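TRAP-type C4-dicarboxylate:H+ symport system substrate-binding component DctP (Shewanella oneidensis, PDB 4MX6) binds succinate and probably delivers C4-dicarboxylates in the periplasm to a proton-coupled TRAP transporter in the inner membrane. Local coordinates at residues Asn128-Gly133 with Ile331-Ala336. Sequence-based numbering, arbitrary orientation. Where two conformers were deposited one is given.
Sequences NRFQQG and IEAAVA
Gly133 N is gripped by two carbonyls, Phe130 O at 3.2 Å and, weakly, Arg129 O at 3.0 Å. These bonds close the last turn of helix 124-132, the helix that sets the Phe130 ring against Ala333 and Ala334. Gly133 then leaves helical geometry and sits at the N-cap position of helix 134-139. The contact itself is apolar and has no hydrogen bond across it. Phe130 carries one side of it alone. Its CG lies anti to the backbone N (chi1 176°), which carries the ring across to helix 328-337. Ala334 CB sits over one face of the Phe130 ring as a CH-pi contact, 4.2 Å from its centroid and 26° off the normal. The ring also reaches the backbone: Phe130 CD1 is 3.5 Å from Ala334 CA. Ala333 adds a looser touch, with its CB 4.2 Å from Phe130 CE1. The small alanines probably allow the close approach of the two helices, with the CA atoms of Phe130 and Ala334 5.7 Å apart. Phe115 meets the Phe130 ring at a steep angle, and Ala135 and Leu139 of helix 134-139 also touch it. Leu120 and Phe121 pack on Ala334. The following residue, Gln131, takes no part in this contact; its amide bonds to Asp245 and His155. The contact lies away from the succinate site and joins the C-terminal helix to helix 124-132. With the ring and Ala334 buried and no polar bond across, this pairing probably rests on dispersion, CH-pi contact and the exclusion of water.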
loop_
_atom_site.group_PDB
_atom_site.type_symbol
_atom_site.label_atom_id
_atom_site.label_comp_id
_atom_site.label_asym_id
_atom_site.label_seq_id
_atom_site.Cartn_x
_atom_site.Cartn_y
_atom_site.Cartn_z
ATOM N N ASN A 128 -2.815 12.429 -2.448
ATOM C CA ASN A 128 -4.243 12.558 -2.664
ATOM C C ASN A 128 -4.561 13.478 -3.853
ATOM O O ASN A 128 -5.433 13.176 -4.662
ATOM C CB ASN A 128 -4.935 13.062 -1.415
ATOM C CG ASN A 128 -6.404 12.886 -1.487
ATOM O OD1 ASN A 128 -6.897 11.759 -1.413
ATOM N ND2 ASN A 128 -7.129 13.984 -1.613
ATOM N N ARG A 129 -3.868 14.607 -3.955
ATOM C CA ARG A 129 -4.105 15.501 -5.082
ATOM C C ARG A 129 -3.830 14.788 -6.404
ATOM O O ARG A 129 -4.599 14.908 -7.367
ATOM C CB ARG A 129 -3.255 16.769 -4.970
ATOM C CG ARG A 129 -3.843 17.832 -4.064
ATOM C CD ARG A 129 -3.054 19.133 -4.139
ATOM N NE ARG A 129 -2.078 19.236 -3.057
ATOM C CZ ARG A 129 -2.401 19.480 -1.789
ATOM N NH1 ARG A 129 -3.671 19.634 -1.440
ATOM N NH2 ARG A 129 -1.458 19.565 -0.862
ATOM N N PHE A 130 -2.731 14.045 -6.465
ATOM C CA PHE A 130 -2.409 13.308 -7.685
ATOM C C PHE A 130 -3.497 12.271 -7.992
ATOM O O PHE A 130 -3.974 12.166 -9.114
ATOM C CB PHE A 130 -1.046 12.643 -7.582
ATOM C CG PHE A 130 -0.701 11.804 -8.774
ATOM C CD1 PHE A 130 -0.321 12.387 -9.971
ATOM C CD2 PHE A 130 -0.777 10.425 -8.709
ATOM C CE1 PHE A 130 -0.002 11.596 -11.070
ATOM C CE2 PHE A 130 -0.478 9.638 -9.808
ATOM C CZ PHE A 130 -0.083 10.221 -10.987
ATOM N N GLN A 131 -3.904 11.515 -6.980
ATOM C CA GLN A 131 -4.942 10.504 -7.156
ATOM C C GLN A 131 -6.262 11.071 -7.661
ATOM O O GLN A 131 -6.945 10.432 -8.456
ATOM C CB GLN A 131 -5.181 9.756 -5.850
ATOM C CG GLN A 131 -4.077 8.743 -5.549
ATOM C CD GLN A 131 -4.131 8.208 -4.129
ATOM O OE1 GLN A 131 -4.867 8.712 -3.274
ATOM N NE2 GLN A 131 -3.331 7.193 -3.861
ATOM N N GLN A 132 -6.635 12.255 -7.170
ATOM C CA GLN A 132 -7.915 12.871 -7.513
ATOM C C GLN A 132 -7.859 13.685 -8.803
ATOM O O GLN A 132 -8.903 14.065 -9.333
ATOM C CB GLN A 132 -8.415 13.741 -6.356
ATOM C CG GLN A 132 -8.762 12.922 -5.107
ATOM C CD GLN A 132 -9.766 11.819 -5.401
ATOM O OE1 GLN A 132 -10.826 12.082 -5.931
ATOM N NE2 GLN A 132 -9.429 10.582 -5.061
ATOM N N GLY A 133 -6.656 13.956 -9.297
ATOM C CA GLY A 133 -6.479 14.630 -10.575
ATOM C C GLY A 133 -6.712 13.691 -11.742
ATOM O O GLY A 133 -6.986 12.508 -11.585
ATOM N N ILE A 331 4.961 11.487 -14.457
ATOM C CA ILE A 331 5.890 11.886 -13.403
ATOM C C ILE A 331 5.750 13.384 -13.149
ATOM O O ILE A 331 5.693 13.817 -12.000
ATOM C CB ILE A 331 7.348 11.505 -13.747
ATOM C CG1 ILE A 331 7.510 9.988 -13.697
ATOM C CG2 ILE A 331 8.331 12.185 -12.792
ATOM C CD1 ILE A 331 8.826 9.495 -14.228
ATOM N N GLU A 332 5.663 14.169 -14.219
ATOM C CA GLU A 332 5.552 15.620 -14.081
ATOM C C GLU A 332 4.248 16.037 -13.408
ATOM O O GLU A 332 4.223 16.986 -12.623
ATOM C CB GLU A 332 5.714 16.303 -15.435
ATOM C CG GLU A 332 7.158 16.316 -15.875
ATOM C CD GLU A 332 7.376 16.976 -17.215
ATOM O OE1 GLU A 332 6.388 17.275 -17.912
ATOM O OE2 GLU A 332 8.551 17.207 -17.570
ATOM N N ALA A 333 3.169 15.324 -13.693
ATOM C CA ALA A 333 1.902 15.587 -13.020
ATOM C C ALA A 333 2.008 15.283 -11.525
ATOM O O ALA A 333 1.471 16.025 -10.703
ATOM C CB ALA A 333 0.765 14.786 -13.657
ATOM N N ALA A 334 2.708 14.210 -11.171
ATOM C CA ALA A 334 2.896 13.867 -9.772
ATOM C C ALA A 334 3.771 14.910 -9.077
ATOM O O ALA A 334 3.476 15.344 -7.962
ATOM C CB ALA A 334 3.510 12.479 -9.639
ATOM N N VAL A 335 4.874 15.296 -9.716
ATOM C CA VAL A 335 5.769 16.288 -9.132
ATOM C C VAL A 335 4.988 17.564 -8.845
ATOM O O VAL A 335 5.124 18.167 -7.774
ATOM C CB VAL A 335 6.984 16.585 -10.055
ATOM C CG1 VAL A 335 7.765 17.804 -9.585
ATOM C CG2 VAL A 335 7.907 15.369 -10.126
ATOM N N ALA A 336 4.175 17.986 -9.808
ATOM C CA ALA A 336 3.422 19.227 -9.681
ATOM C C ALA A 336 2.367 19.154 -8.580
ATOM O O ALA A 336 1.987 20.188 -8.027
ATOM C CB ALA A 336 2.789 19.604 -11.015
#